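Local coordinates for protein polyphosphate kinase (Porphyromonas gingivalis, PDB 2O8R) that probably catalyses the reversible transfer of the terminal phosphate of ATP to a growing polyphosphate chain, as a magnesium-dependent member of the PPK1 family, at residues Ala504-Ser507 with Arg513-Met516. The protein carries 3 engineered substitutions. Sequence-based numbering, arbitrary orientation.
Sequences ARFS and RYNM. With SO4 (sulfate ion), chain E.
Phe506 presents its ring edge to the face of Tyr514 in a T-shaped stack, which joins two loops at the surface of the polyphosphate kinase C-terminal region, whose two domains belong to the phospholipase D clan. The ring centroids lie 6.0 Å apart and the planes stand 77° to each other; the nearest atoms are Phe506 CE2 and Tyr514 CG, at 4.2 Å. In both residues the CB bond points toward the facing segment, and the first torsion sets CG beside the backbone N and anti to the carbonyl carbon. Ala504 adds its methyl group to the same tyrosine, CB lying 3.7 Å from CE1 of Tyr514.

Asn515 crosses Phe506 at about a right angle, its ND2 meeting Phe506 CB at 3.9 Å and then the CD2 corner of the ring. The approach to the ring is oblique, and with carbon atoms as the neighbours and no hydrogen bond between the segments, this is a van der Waals contact. The amide's polar partners lie in the residues linking the two segments, at and just before strand 510-511: OD1 accepts from Val511 N and ND2 donates to Leu509 O; both ends are thus bonded, and the flip of the amide is fixed. Phe506 also rests on Asp489 and Arg492 of helix 484-497, while Tyr514 reaches Ile496 of the same helix.

The CB of Arg505 points away from the facing segment, and its guanidinium binds a sulfate ion, probably from the crystallisation liquor. One sulfate oxygen, O3, takes two hydrogen bonds near the guanidinium plane: 2.7 Å from Arg505 NE, the straighter at 148° (N-H...O), and 2.9 Å from Arg505 NH2, at 133°.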
ATOM      1  N   ALA A 504       7.504  -8.289 -40.785  1.00 73.30           N
ATOM      2  CA  ALA A 504       6.839  -7.104 -40.226  1.00 72.59           C
ATOM      3  C   ALA A 504       5.542  -6.743 -40.971  1.00 66.56           C
ATOM      4  O   ALA A 504       5.443  -5.680 -41.584  1.00 68.58           O
ATOM      5  CB  ALA A 504       7.799  -5.929 -40.206  1.00 66.73           C
ATOM      6  N   ARG A 505       4.552  -7.632 -40.899  1.00 61.15           N
ATOM      7  CA  ARG A 505       3.373  -7.574 -41.758  1.00 75.93           C
ATOM      8  C   ARG A 505       2.130  -8.020 -41.010  1.00 71.03           C
ATOM      9  O   ARG A 505       2.091  -9.130 -40.478  1.00 68.40           O
ATOM     10  CB  ARG A 505       3.549  -8.502 -42.970  1.00 86.87           C
ATOM     11  CG  ARG A 505       4.559  -8.049 -44.015  1.00 95.09           C
ATOM     12  CD  ARG A 505       4.436  -8.874 -45.286  1.00 88.75           C
ATOM     13  NE  ARG A 505       4.918 -10.240 -45.122  1.00 90.51           N
ATOM     14  CZ  ARG A 505       6.118 -10.664 -45.508  1.00101.68           C
ATOM     15  NH1 ARG A 505       6.971  -9.824 -46.084  1.00109.76           N
ATOM     16  NH2 ARG A 505       6.465 -11.932 -45.322  1.00 93.97           N
ATOM     17  N   PHE A 506       1.101  -7.180 -41.006  1.00 59.18           N
ATOM     18  CA  PHE A 506      -0.137  -7.517 -40.308  1.00 63.76           C
ATOM     19  C   PHE A 506      -1.350  -7.480 -41.247  1.00 63.33           C
ATOM     20  O   PHE A 506      -1.397  -6.665 -42.167  1.00 75.98           O
ATOM     21  CB  PHE A 506      -0.314  -6.600 -39.082  1.00 53.33           C
ATOM     22  CG  PHE A 506       0.892  -6.568 -38.181  1.00 60.39           C
ATOM     23  CD1 PHE A 506       1.023  -7.479 -37.143  1.00 73.39           C
ATOM     24  CD2 PHE A 506       1.915  -5.648 -38.392  1.00 58.62           C
ATOM     25  CE1 PHE A 506       2.143  -7.466 -36.324  1.00 67.06           C
ATOM     26  CE2 PHE A 506       3.042  -5.628 -37.572  1.00 50.05           C
ATOM     27  CZ  PHE A 506       3.154  -6.535 -36.543  1.00 51.00           C
ATOM     28  N   SER A 507      -2.317  -8.370 -41.018  1.00 68.04           N
ATOM     29  CA  SER A 507      -3.511  -8.485 -41.876  1.00 69.09           C
ATOM     30  C   SER A 507      -4.523  -7.369 -41.666  1.00 66.12           C
ATOM     31  O   SER A 507      -5.038  -6.803 -42.625  1.00 77.72           O
ATOM     32  CB  SER A 507      -4.229  -9.824 -41.669  1.00 54.44           C
ATOM     33  OG  SER A 507      -3.341 -10.916 -41.775  1.00 83.74           O
ATOM     34  N   ARG A 513       5.078   2.501 -35.830  1.00 70.10           N
ATOM     35  CA  ARG A 513       6.433   2.235 -36.335  1.00 77.15           C
ATOM     36  C   ARG A 513       6.429   1.054 -37.312  1.00 69.17           C
ATOM     37  O   ARG A 513       7.472   0.505 -37.652  1.00 71.61           O
ATOM     38  CB  ARG A 513       7.435   2.001 -35.188  1.00 75.64           C
ATOM     39  CG  ARG A 513       7.417   3.063 -34.094  1.00 80.63           C
ATOM     40  CD  ARG A 513       8.332   2.698 -32.934  1.00 95.08           C
ATOM     41  NE  ARG A 513       9.714   3.107 -33.189  1.00124.48           N
ATOM     42  CZ  ARG A 513      10.686   2.292 -33.599  1.00130.72           C
ATOM     43  NH1 ARG A 513      10.448   1.000 -33.799  1.00133.10           N
ATOM     44  NH2 ARG A 513      11.907   2.770 -33.806  1.00122.13           N
ATOM     45  N   TYR A 514       5.237   0.673 -37.756  1.00 65.90           N
ATOM     46  CA  TYR A 514       5.077  -0.349 -38.775  1.00 60.41           C
ATOM     47  C   TYR A 514       4.104   0.120 -39.850  1.00 63.68           C
ATOM     48  O   TYR A 514       4.504   0.820 -40.774  1.00 81.86           O
ATOM     49  CB  TYR A 514       4.635  -1.669 -38.159  1.00 57.44           C
ATOM     50  CG  TYR A 514       5.725  -2.344 -37.371  1.00 60.77           C
ATOM     51  CD1 TYR A 514       6.724  -3.076 -38.014  1.00 61.35           C
ATOM     52  CD2 TYR A 514       5.768  -2.247 -35.982  1.00 64.72           C
ATOM     53  CE1 TYR A 514       7.747  -3.690 -37.294  1.00 48.84           C
ATOM     54  CE2 TYR A 514       6.773  -2.867 -35.247  1.00 49.13           C
ATOM     55  CZ  TYR A 514       7.758  -3.588 -35.910  1.00 47.44           C
ATOM     56  OH  TYR A 514       8.748  -4.213 -35.190  1.00 66.58           O
ATOM     57  N   ASN A 515       2.829  -0.232 -39.726  1.00 51.44           N
ATOM     58  CA  ASN A 515       1.855   0.132 -40.753  1.00 56.56           C
ATOM     59  C   ASN A 515       0.915   1.274 -40.393  1.00 56.11           C
ATOM     60  O   ASN A 515       0.129   1.708 -41.233  1.00 69.16           O
ATOM     61  CB  ASN A 515       1.025  -1.088 -41.151  1.00 56.66           C
ATOM     62  CG  ASN A 515       0.379  -1.759 -39.962  1.00 46.64           C
ATOM     63  OD1 ASN A 515       0.529  -1.315 -38.829  1.00 74.45           O
ATOM     64  ND2 ASN A 515      -0.342  -2.835 -40.215  1.00 53.03           N
HETATM   65  N   MSE A 516       0.992   1.764 -39.159  1.00 62.04           N
HETATM   66  CA  MSE A 516      -0.030   2.687 -38.660  1.00 68.65           C
HETATM   67  C   MSE A 516      -0.045   4.088 -39.280  1.00 65.97           C
HETATM   68  O   MSE A 516      -1.117   4.644 -39.542  1.00 70.01           O
HETATM   69  CB  MSE A 516       0.011   2.792 -37.147  1.00 57.59           C
HETATM   70  CG  MSE A 516      -1.238   3.470 -36.594  1.00 79.86           C
HETATM   71 SE   MSE A 516      -1.202   3.739 -34.668  1.00 89.21          SE
HETATM   72  CE  MSE A 516       0.150   5.142 -34.547  1.00 76.66           C
TER
HETATM   73  S   SO4 E 706       2.253 -12.531 -44.516  1.00123.97           S
HETATM   74  O1  SO4 E 706       1.789 -13.849 -44.079  1.00101.65           O
HETATM   75  O2  SO4 E 706       1.842 -11.492 -43.567  1.00119.24           O
HETATM   76  O3  SO4 E 706       3.712 -12.557 -44.606  1.00117.14           O
HETATM   77  O4  SO4 E 706       1.676 -12.231 -45.825  1.00127.16           O